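Kappa-carrageenase (Pseudoalteromonas carrageenovora, PDB 1DYP) catalyses the endohydrolysis of β-1,4 linkages between D-galactose 4-sulfate and 3,6-anhydro-D-galactose in kappa-carrageenans, this chain being its family 16 glycoside hydrolase catalytic domain. Local coordinates at residues Asn180-Pro185 with Trp206-Glu211; Val141-Lys146 with Phe186-Asp191; Ala102-Ala107 with Leu227-Gly232. The protein carries 1 engineered substitution. One frame throughout, in Å; residues are numbered along the deposited sequence.

Contact 1 of 3, residues Asn180-Pro185 with Trp206-Glu211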
loop_
_atom_site.group_PDB
_atom_site.type_symbol
_atom_site.label_atom_id
_atom_site.label_comp_id
_atom_site.label_asym_id
_atom_site.label_seq_id
_atom_site.Cartn_x
_atom_site.Cartn_y
_atom_site.Cartn_z
ATOM N N ASN A 180 6.859 -7.935 8.853
ATOM C CA ASN A 180 6.200 -9.231 8.977
ATOM C C ASN A 180 6.348 -9.860 7.604
ATOM O O ASN A 180 5.657 -9.469 6.666
ATOM C CB ASN A 180 4.704 -9.107 9.285
ATOM C CG ASN A 180 4.421 -8.568 10.666
ATOM O OD1 ASN A 180 4.669 -9.228 11.680
ATOM N ND2 ASN A 180 3.886 -7.359 10.716
ATOM N N GLY A 181 7.266 -10.812 7.481
ATOM C CA GLY A 181 7.470 -11.490 6.213
ATOM C C GLY A 181 6.673 -12.775 6.253
ATOM O O GLY A 181 6.575 -13.410 7.303
ATOM N N TYR A 182 6.107 -13.172 5.122
ATOM C CA TYR A 182 5.295 -14.380 5.089
ATOM C C TYR A 182 5.451 -15.160 3.796
ATOM O O TYR A 182 5.549 -14.582 2.713
ATOM C CB TYR A 182 3.826 -13.994 5.273
ATOM C CG TYR A 182 2.840 -15.143 5.298
ATOM C CD1 TYR A 182 2.879 -16.103 6.309
ATOM C CD2 TYR A 182 1.818 -15.226 4.353
ATOM C CE1 TYR A 182 1.921 -17.110 6.384
ATOM C CE2 TYR A 182 0.853 -16.232 4.418
ATOM C CZ TYR A 182 0.908 -17.166 5.438
ATOM O OH TYR A 182 -0.066 -18.132 5.528
ATOM N N HIS A 183 5.483 -16.480 3.918
ATOM C CA HIS A 183 5.574 -17.333 2.749
ATOM C C HIS A 183 4.150 -17.803 2.480
ATOM O O HIS A 183 3.597 -18.614 3.225
ATOM C CB HIS A 183 6.498 -18.523 3.011
ATOM C CG HIS A 183 6.645 -19.431 1.832
ATOM N ND1 HIS A 183 5.779 -20.475 1.585
ATOM C CD2 HIS A 183 7.515 -19.410 0.797
ATOM C CE1 HIS A 183 6.110 -21.056 0.446
ATOM N NE2 HIS A 183 7.159 -20.429 -0.053
ATOM N N LEU A 184 3.553 -17.269 1.423
ATOM C CA LEU A 184 2.184 -17.613 1.063
ATOM C C LEU A 184 2.041 -19.082 0.685
ATOM O O LEU A 184 2.925 -19.661 0.055
ATOM C CB LEU A 184 1.719 -16.749 -0.112
ATOM C CG LEU A 184 1.689 -15.232 0.098
ATOM C CD1 LEU A 184 1.570 -14.522 -1.247
ATOM C CD2 LEU A 184 0.528 -14.868 1.006
ATOM N N PRO A 185 0.925 -19.708 1.082
ATOM C CA PRO A 185 0.700 -21.118 0.754
ATOM C C PRO A 185 0.048 -21.252 -0.621
ATOM O O PRO A 185 -0.558 -22.276 -0.942
ATOM C CB PRO A 185 -0.212 -21.585 1.883
ATOM C CG PRO A 185 -1.050 -20.380 2.139
ATOM C CD PRO A 185 -0.026 -19.252 2.114
ATOM N N TRP A 206 -2.196 -8.815 11.155
ATOM C CA TRP A 206 -2.384 -9.041 9.724
ATOM C C TRP A 206 -2.929 -10.429 9.415
ATOM O O TRP A 206 -2.583 -11.406 10.080
ATOM C CB TRP A 206 -1.059 -8.867 8.985
ATOM C CG TRP A 206 -0.534 -7.461 8.888
ATOM C CD1 TRP A 206 -0.559 -6.660 7.783
ATOM C CD2 TRP A 206 0.212 -6.743 9.885
ATOM N NE1 TRP A 206 0.136 -5.500 8.019
ATOM C CE2 TRP A 206 0.621 -5.522 9.301
ATOM C CE3 TRP A 206 0.582 -7.013 11.211
ATOM C CZ2 TRP A 206 1.385 -4.572 9.994
ATOM C CZ3 TRP A 206 1.347 -6.062 11.904
ATOM C CH2 TRP A 206 1.738 -4.861 11.289
ATOM N N TYR A 207 -3.756 -10.504 8.377
ATOM C CA TYR A 207 -4.372 -11.760 7.965
ATOM C C TYR A 207 -4.268 -12.006 6.467
ATOM O O TYR A 207 -4.284 -11.073 5.670
ATOM C CB TYR A 207 -5.862 -11.773 8.314
ATOM C CG TYR A 207 -6.195 -11.535 9.767
ATOM C CD1 TYR A 207 -6.122 -10.258 10.321
ATOM C CD2 TYR A 207 -6.598 -12.588 10.583
ATOM C CE1 TYR A 207 -6.445 -10.037 11.660
ATOM C CE2 TYR A 207 -6.923 -12.379 11.927
ATOM C CZ TYR A 207 -6.845 -11.102 12.454
ATOM O OH TYR A 207 -7.174 -10.889 13.773
ATOM N N VAL A 208 -4.168 -13.278 6.099
ATOM C CA VAL A 208 -4.139 -13.690 4.700
ATOM C C VAL A 208 -5.030 -14.925 4.641
ATOM O O VAL A 208 -4.734 -15.944 5.263
ATOM C CB VAL A 208 -2.724 -14.048 4.213
ATOM C CG1 VAL A 208 -2.792 -14.584 2.783
ATOM C CG2 VAL A 208 -1.832 -12.815 4.247
ATOM N N ASP A 209 -6.131 -14.821 3.906
ATOM C CA ASP A 209 -7.082 -15.919 3.796
ATOM C C ASP A 209 -7.470 -16.461 5.175
ATOM O O ASP A 209 -7.558 -17.674 5.382
ATOM C CB ASP A 209 -6.523 -17.043 2.913
ATOM C CG ASP A 209 -6.599 -16.716 1.426
ATOM O OD1 ASP A 209 -7.291 -15.745 1.056
ATOM O OD2 ASP A 209 -5.979 -17.440 0.618
ATOM N N GLY A 210 -7.688 -15.546 6.117
ATOM C CA GLY A 210 -8.105 -15.926 7.456
ATOM C C GLY A 210 -7.022 -16.260 8.462
ATOM O O GLY A 210 -7.283 -16.273 9.664
ATOM N N GLU A 211 -5.813 -16.531 7.984
ATOM C CA GLU A 211 -4.700 -16.875 8.864
ATOM C C GLU A 211 -3.938 -15.644 9.328
ATOM O O GLU A 211 -3.731 -14.713 8.555
ATOM C CB GLU A 211 -3.743 -17.820 8.138
ATOM C CG GLU A 211 -4.369 -19.151 7.776
ATOM C CD GLU A 211 -4.725 -19.956 9.006
ATOM O OE1 GLU A 211 -3.796 -20.366 9.727
ATOM O OE2 GLU A 211 -5.931 -20.165 9.258
HETATM O O HOH W 1 -2.673 -17.850 4.447
#
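N180 points the nitrogen of its side-chain amide, ND2, at one face of the W206 indole. CB sets out toward W206, and with CG beside the backbone N (chi1 -69°) the chain runs on to the six-membered ring. CG lies 4.2 Å from W206 CE3. At the tip, N180 ND2 hangs over the rim of the ring, 3.1 Å from W206 CZ3 and 3.3 Å from W206 CH2. The amide plane is tilted 54° from the ring plane, neither stacked flat on it nor upright. ND2 also donates to H154 O, while OD1 takes a weak hydrogen bond from E215 N; the firm bond at ND2 and the weak one at OD1 together should limit its rotation. The indole is held from its other end by NE1, which donates to D139 O.

Further along, contact is apolar. The Y182 ring passes V208 obliquely, CE2 lying 4.2 Å from V208 CB, and L184 CD2 meets V208 CG1 at 3.8 Å from nearly a right angle. The Y182 hydroxyl reaches past V208 to a water 2.8 Å from OH; that water donates to V208 O at 2.9 Å. The same carbonyl accepts E211 N, closing the type I' turn from V208 to E211, a tight two-residue hairpin with D209 and G210 at its corner.

No hydrogen bond joins the two segments directly; the facing pieces run within 6° of the same direction. Strand 181-183 belongs with 151-162, and strand 203-208 with 193-199 and 211-217. Their side chains meet between the two layers of the family 16 β-sandwich, with W206 bonded to the backbone of the active-site residue D139.

Contact 2 of 3, residues Val141-Lys146 with Phe186-Asp191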
loop_
_atom_site.group_PDB
_atom_site.type_symbol
_atom_site.label_atom_id
_atom_site.label_comp_id
_atom_site.label_asym_id
_atom_site.label_seq_id
_atom_site.Cartn_x
_atom_site.Cartn_y
_atom_site.Cartn_z
ATOM N N VAL A 141 -0.697 -5.435 2.920
ATOM C CA VAL A 141 0.067 -6.403 2.155
ATOM C C VAL A 141 0.757 -5.735 0.980
ATOM O O VAL A 141 0.245 -4.783 0.392
ATOM C CB VAL A 141 -0.806 -7.571 1.606
ATOM C CG1 VAL A 141 -1.801 -7.059 0.568
ATOM C CG2 VAL A 141 0.095 -8.633 0.989
ATOM N N GLU A 142 1.954 -6.221 0.686
ATOM C CA GLU A 142 2.727 -5.775 -0.456
ATOM C C GLU A 142 3.130 -7.096 -1.074
ATOM O O GLU A 142 3.885 -7.871 -0.488
ATOM C CB GLU A 142 3.940 -4.960 -0.026
ATOM C CG GLU A 142 3.594 -3.502 0.200
ATOM C CD GLU A 142 4.738 -2.723 0.786
ATOM O OE1 GLU A 142 5.039 -2.931 1.979
ATOM O OE2 GLU A 142 5.341 -1.912 0.055
ATOM N N LEU A 143 2.579 -7.369 -2.249
ATOM C CA LEU A 143 2.847 -8.614 -2.940
ATOM C C LEU A 143 3.986 -8.536 -3.935
ATOM O O LEU A 143 4.365 -7.461 -4.403
ATOM C CB LEU A 143 1.591 -9.073 -3.686
ATOM C CG LEU A 143 0.366 -9.440 -2.851
ATOM C CD1 LEU A 143 -0.835 -9.653 -3.767
ATOM C CD2 LEU A 143 0.661 -10.697 -2.047
ATOM N N THR A 144 4.523 -9.708 -4.234
ATOM C CA THR A 144 5.568 -9.884 -5.223
ATOM C C THR A 144 6.659 -8.817 -5.323
ATOM O O THR A 144 6.949 -8.329 -6.412
ATOM C CB THR A 144 4.912 -10.080 -6.620
ATOM O OG1 THR A 144 4.100 -8.942 -6.950
ATOM C CG2 THR A 144 4.020 -11.316 -6.605
ATOM N N GLN A 145 7.267 -8.457 -4.197
ATOM C CA GLN A 145 8.348 -7.480 -4.237
ATOM C C GLN A 145 9.637 -8.069 -3.670
ATOM O O GLN A 145 10.614 -7.357 -3.451
ATOM C CB GLN A 145 7.973 -6.198 -3.483
ATOM C CG GLN A 145 7.821 -6.343 -1.981
ATOM C CD GLN A 145 7.728 -4.996 -1.282
ATOM O OE1 GLN A 145 7.799 -3.943 -1.923
ATOM N NE2 GLN A 145 7.574 -5.022 0.038
ATOM N N LYS A 146 9.631 -9.379 -3.432
ATOM C CA LYS A 146 10.812 -10.065 -2.917
ATOM C C LYS A 146 11.341 -11.029 -3.981
ATOM O O LYS A 146 10.824 -11.067 -5.099
ATOM C CB LYS A 146 10.482 -10.808 -1.620
ATOM C CG LYS A 146 10.229 -9.900 -0.408
ATOM C CD LYS A 146 11.505 -9.195 0.048
ATOM C CE LYS A 146 11.306 -8.449 1.370
ATOM N NZ LYS A 146 10.480 -7.225 1.228
ATOM N N PHE A 186 0.196 -20.210 -1.432
ATOM C CA PHE A 186 -0.380 -20.173 -2.771
ATOM C C PHE A 186 0.315 -19.096 -3.594
ATOM O O PHE A 186 1.057 -18.273 -3.054
ATOM C CB PHE A 186 -1.879 -19.859 -2.676
ATOM C CG PHE A 186 -2.188 -18.586 -1.925
ATOM C CD1 PHE A 186 -2.037 -17.345 -2.537
ATOM C CD2 PHE A 186 -2.608 -18.628 -0.596
ATOM C CE1 PHE A 186 -2.297 -16.164 -1.840
ATOM C CE2 PHE A 186 -2.871 -17.452 0.110
ATOM C CZ PHE A 186 -2.716 -16.217 -0.513
ATOM N N ASP A 187 0.084 -19.115 -4.903
ATOM C CA ASP A 187 0.654 -18.104 -5.787
ATOM C C ASP A 187 -0.366 -16.971 -5.734
ATOM O O ASP A 187 -1.514 -17.146 -6.130
ATOM C CB ASP A 187 0.760 -18.643 -7.215
ATOM C CG ASP A 187 1.498 -17.698 -8.135
ATOM O OD1 ASP A 187 1.262 -16.476 -8.048
ATOM O OD2 ASP A 187 2.311 -18.178 -8.953
ATOM N N PRO A 188 0.036 -15.790 -5.242
ATOM C CA PRO A 188 -0.912 -14.673 -5.162
ATOM C C PRO A 188 -1.428 -14.152 -6.498
ATOM O O PRO A 188 -2.328 -13.320 -6.531
ATOM C CB PRO A 188 -0.134 -13.617 -4.388
ATOM C CG PRO A 188 1.269 -13.852 -4.837
ATOM C CD PRO A 188 1.387 -15.368 -4.830
ATOM N N ARG A 189 -0.861 -14.648 -7.593
ATOM C CA ARG A 189 -1.282 -14.224 -8.922
ATOM C C ARG A 189 -2.415 -15.112 -9.424
ATOM O O ARG A 189 -3.013 -14.841 -10.466
ATOM C CB ARG A 189 -0.106 -14.308 -9.891
ATOM C CG ARG A 189 1.081 -13.455 -9.488
ATOM C CD ARG A 189 2.264 -13.720 -10.395
ATOM N NE ARG A 189 2.755 -15.085 -10.234
ATOM C CZ ARG A 189 3.773 -15.590 -10.918
ATOM N NH1 ARG A 189 4.403 -14.846 -11.817
ATOM N NH2 ARG A 189 4.175 -16.832 -10.686
ATOM N N ASN A 190 -2.706 -16.170 -8.676
ATOM C CA ASN A 190 -3.757 -17.101 -9.056
ATOM C C ASN A 190 -5.028 -16.901 -8.245
ATOM O O ASN A 190 -5.069 -17.192 -7.050
ATOM C CB ASN A 190 -3.283 -18.540 -8.879
ATOM C CG ASN A 190 -4.217 -19.533 -9.536
ATOM O OD1 ASN A 190 -4.201 -19.695 -10.758
ATOM N ND2 ASN A 190 -5.053 -20.186 -8.736
ATOM N N ASP A 191 -6.071 -16.416 -8.908
ATOM C CA ASP A 191 -7.351 -16.183 -8.258
ATOM C C ASP A 191 -7.224 -15.093 -7.199
ATOM O O ASP A 191 -6.151 -14.525 -6.990
ATOM C CB ASP A 191 -7.861 -17.468 -7.601
ATOM C CG ASP A 191 -9.376 -17.572 -7.616
ATOM O OD1 ASP A 191 -10.056 -16.533 -7.490
ATOM O OD2 ASP A 191 -9.890 -18.703 -7.743
#
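P188 presents its ring to L143 and T144, and the contact across the segments is entirely apolar. L143 and P188 lie alongside, pointing opposite ways: P188 CB sits in the fork of the leucine, 3.8 Å from L143 CD2 and 4.1 Å from L143 CD1. T144 adds its methyl, CG2 lying 4.1 Å from P188 CG. At chi1 59° its OG1 is wedged between backbone N and carbonyl carbon, leaving CG2 for the proline while OG1 donates to V113 O. Y195 packs against both L143 and P188.

L143 directly follows E142, the proton donor that closes the E-x-D-x-x-E signature of family 16 (E137, D139, E142). The proline is thus set against the chain just as it leaves the catalytic strand.

The polar interactions lie within 186-191 and shape the turn that carries P188. N190 N donates to D187 O, closing a type I turn. D187 OD1 accepts R189 N at 2.8 Å, an Asx turn, the donor coming on the anti side and 22° out of the carboxylate plane.

A salt bridge completes the grip. R189 meets the D187 carboxylate side-on and nearly in its own guanidinium plane, NE to OD1 at 3.0 Å and NH2 to OD2 at 2.9 Å, both on syn lone pairs. R189 NH1 turns instead to S108 O.

Contact 3 of 3, residues Ala102-Ala107 with Leu227-Gly232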
loop_
_atom_site.group_PDB
_atom_site.type_symbol
_atom_site.label_atom_id
_atom_site.label_comp_id
_atom_site.label_asym_id
_atom_site.label_seq_id
_atom_site.Cartn_x
_atom_site.Cartn_y
_atom_site.Cartn_z
ATOM N N ALA A 102 -9.244 -6.587 1.853
ATOM C CA ALA A 102 -9.364 -6.427 0.413
ATOM C C ALA A 102 -9.169 -7.800 -0.211
ATOM O O ALA A 102 -8.334 -8.584 0.244
ATOM C CB ALA A 102 -8.319 -5.448 -0.113
ATOM N N ARG A 103 -9.970 -8.096 -1.226
ATOM C CA ARG A 103 -9.890 -9.366 -1.939
ATOM C C ARG A 103 -9.118 -9.002 -3.194
ATOM O O ARG A 103 -9.634 -8.320 -4.078
ATOM C CB ARG A 103 -11.294 -9.870 -2.272
ATOM C CG ARG A 103 -11.303 -11.241 -2.906
ATOM C CD ARG A 103 -12.525 -12.033 -2.482
ATOM N NE ARG A 103 -12.451 -13.404 -2.968
ATOM C CZ ARG A 103 -12.760 -13.779 -4.206
ATOM N NH1 ARG A 103 -13.177 -12.886 -5.095
ATOM N NH2 ARG A 103 -12.638 -15.049 -4.558
ATOM N N ILE A 104 -7.872 -9.463 -3.256
ATOM C CA ILE A 104 -6.973 -9.113 -4.345
ATOM C C ILE A 104 -6.358 -10.264 -5.123
ATOM O O ILE A 104 -6.091 -11.332 -4.580
ATOM C CB ILE A 104 -5.804 -8.262 -3.781
ATOM C CG1 ILE A 104 -6.353 -6.984 -3.148
ATOM C CG2 ILE A 104 -4.785 -7.958 -4.870
ATOM C CD1 ILE A 104 -5.342 -6.239 -2.300
ATOM N N LYS A 105 -6.131 -10.010 -6.407
ATOM C CA LYS A 105 -5.481 -10.955 -7.300
ATOM C C LYS A 105 -4.261 -10.183 -7.785
ATOM O O LYS A 105 -4.389 -9.067 -8.288
ATOM C CB LYS A 105 -6.394 -11.293 -8.471
ATOM C CG LYS A 105 -5.811 -12.255 -9.482
ATOM C CD LYS A 105 -6.896 -12.538 -10.501
ATOM C CE LYS A 105 -6.464 -13.460 -11.596
ATOM N NZ LYS A 105 -7.643 -13.681 -12.479
ATOM N N GLY A 106 -3.078 -10.761 -7.610
ATOM C CA GLY A 106 -1.865 -10.084 -8.028
ATOM C C GLY A 106 -1.692 -10.002 -9.530
ATOM O O GLY A 106 -2.413 -10.655 -10.288
ATOM N N ALA A 107 -0.742 -9.180 -9.965
ATOM C CA ALA A 107 -0.451 -9.024 -11.388
ATOM C C ALA A 107 0.276 -10.286 -11.843
ATOM O O ALA A 107 1.033 -10.877 -11.078
ATOM C CB ALA A 107 0.426 -7.795 -11.613
ATOM N N LEU A 227 -6.858 5.051 3.173
ATOM C CA LEU A 227 -6.809 3.666 2.715
ATOM C C LEU A 227 -6.474 3.654 1.231
ATOM O O LEU A 227 -7.145 4.305 0.428
ATOM C CB LEU A 227 -8.151 2.989 2.963
ATOM C CG LEU A 227 -8.126 1.468 2.842
ATOM C CD1 LEU A 227 -7.094 0.881 3.809
ATOM C CD2 LEU A 227 -9.519 0.936 3.145
ATOM N N THR A 228 -5.456 2.883 0.868
ATOM C CA THR A 228 -4.995 2.867 -0.510
ATOM C C THR A 228 -4.757 1.505 -1.154
ATOM O O THR A 228 -4.302 0.561 -0.515
ATOM C CB THR A 228 -3.685 3.681 -0.600
ATOM O OG1 THR A 228 -3.854 4.922 0.097
ATOM C CG2 THR A 228 -3.309 3.969 -2.043
ATOM N N LEU A 229 -5.087 1.429 -2.438
ATOM C CA LEU A 229 -4.863 0.243 -3.253
ATOM C C LEU A 229 -4.017 0.796 -4.395
ATOM O O LEU A 229 -4.397 1.776 -5.037
ATOM C CB LEU A 229 -6.186 -0.313 -3.783
ATOM C CG LEU A 229 -7.078 -0.977 -2.728
ATOM C CD1 LEU A 229 -8.523 -1.016 -3.204
ATOM C CD2 LEU A 229 -6.554 -2.377 -2.438
ATOM N N SER A 230 -2.855 0.203 -4.636
ATOM C CA SER A 230 -1.999 0.709 -5.698
ATOM C C SER A 230 -1.000 -0.337 -6.125
ATOM O O SER A 230 -0.761 -1.304 -5.413
ATOM C CB SER A 230 -1.242 1.950 -5.216
ATOM O OG SER A 230 -0.389 1.628 -4.128
ATOM N N GLN A 231 -0.419 -0.142 -7.300
ATOM C CA GLN A 231 0.580 -1.074 -7.792
ATOM C C GLN A 231 1.851 -0.297 -8.092
ATOM O O GLN A 231 1.851 0.629 -8.903
ATOM C CB GLN A 231 0.075 -1.795 -9.040
ATOM C CG GLN A 231 1.045 -2.840 -9.555
ATOM C CD GLN A 231 0.376 -3.859 -10.444
ATOM O OE1 GLN A 231 -0.254 -4.802 -9.960
ATOM N NE2 GLN A 231 0.498 -3.672 -11.752
ATOM N N GLY A 232 2.930 -0.668 -7.415
ATOM C CA GLY A 232 4.190 0.020 -7.619
ATOM C C GLY A 232 5.157 -0.755 -8.489
ATOM O O GLY A 232 4.960 -1.936 -8.760
#
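Side chains meet between the two layers of the β-sandwich here: L229 with A102 and I104, an apolar cluster, and Q231 with A107, a methyl against an amide. Strand 98-105 lies on one layer and strand 225-233 on the other. The touching pieces, 102-107 and 229-231, run within 13° of each other, and no hydrogen bond passes between them; only side chains span the gap. L229 fills one end. Its CG lies beside the backbone N (chi1 -71°), which brings CD2 across to strand 98-105. There CD2 meets two partners, I104 CD1 at 4.1 Å and A102 CB at 4.2 Å. Isoleucine and leucine interdigitate side by side, each pointing at the other's strand.

At the other end, beyond the last residue of strand 98-105, the methyl of A107 rests on the amide of Q231. CB is 3.5 Å from Q231 OE1 and 4.1 Å from Q231 NE2. The glutamine reaches it with CG anti to the backbone N (chi1 -177°) and an extended chain beyond. Its NE2 donates to T59 OG1, which fixes one side of a buried amide, and makes a weak bond to T258 O. A bound cadmium ion lies about 5 Å from the A107 side chain.

F117, on the neighbouring strand 113-120, packs against both A102 and L229, whereas M260 of strand 258-270 touches Q231. Strand 225-233 pairs antiparallel with 75-95 and 113-120, and strand 98-105 pairs antiparallel with 193-199 and 258-270.

How the contacts relate
Contact 2 lies between the other two, its centre about 10 Å from each, whereas contacts 1 and 3 have centres about 15 Å and nearest atoms about 7 Å apart. Toward contact 1 the join is mostly apolar: F186 CZ lies 3.7 Å from V208 CG1, and L143 CD2 4.0 Å from L184 CD1. Toward contact 3 it is the backbone, P188 O and G106 N forming a probable hydrogen bond of 2.9 Å. Contacts 1 and 2 lie beside the catalytic residues; contact 3 is further off. Contact 2 contains E142; the W206 side chain is about 5 Å from that of D139, and those of T144 and Q231 about 7 and 8 Å from that of substrate-recognition residue R234.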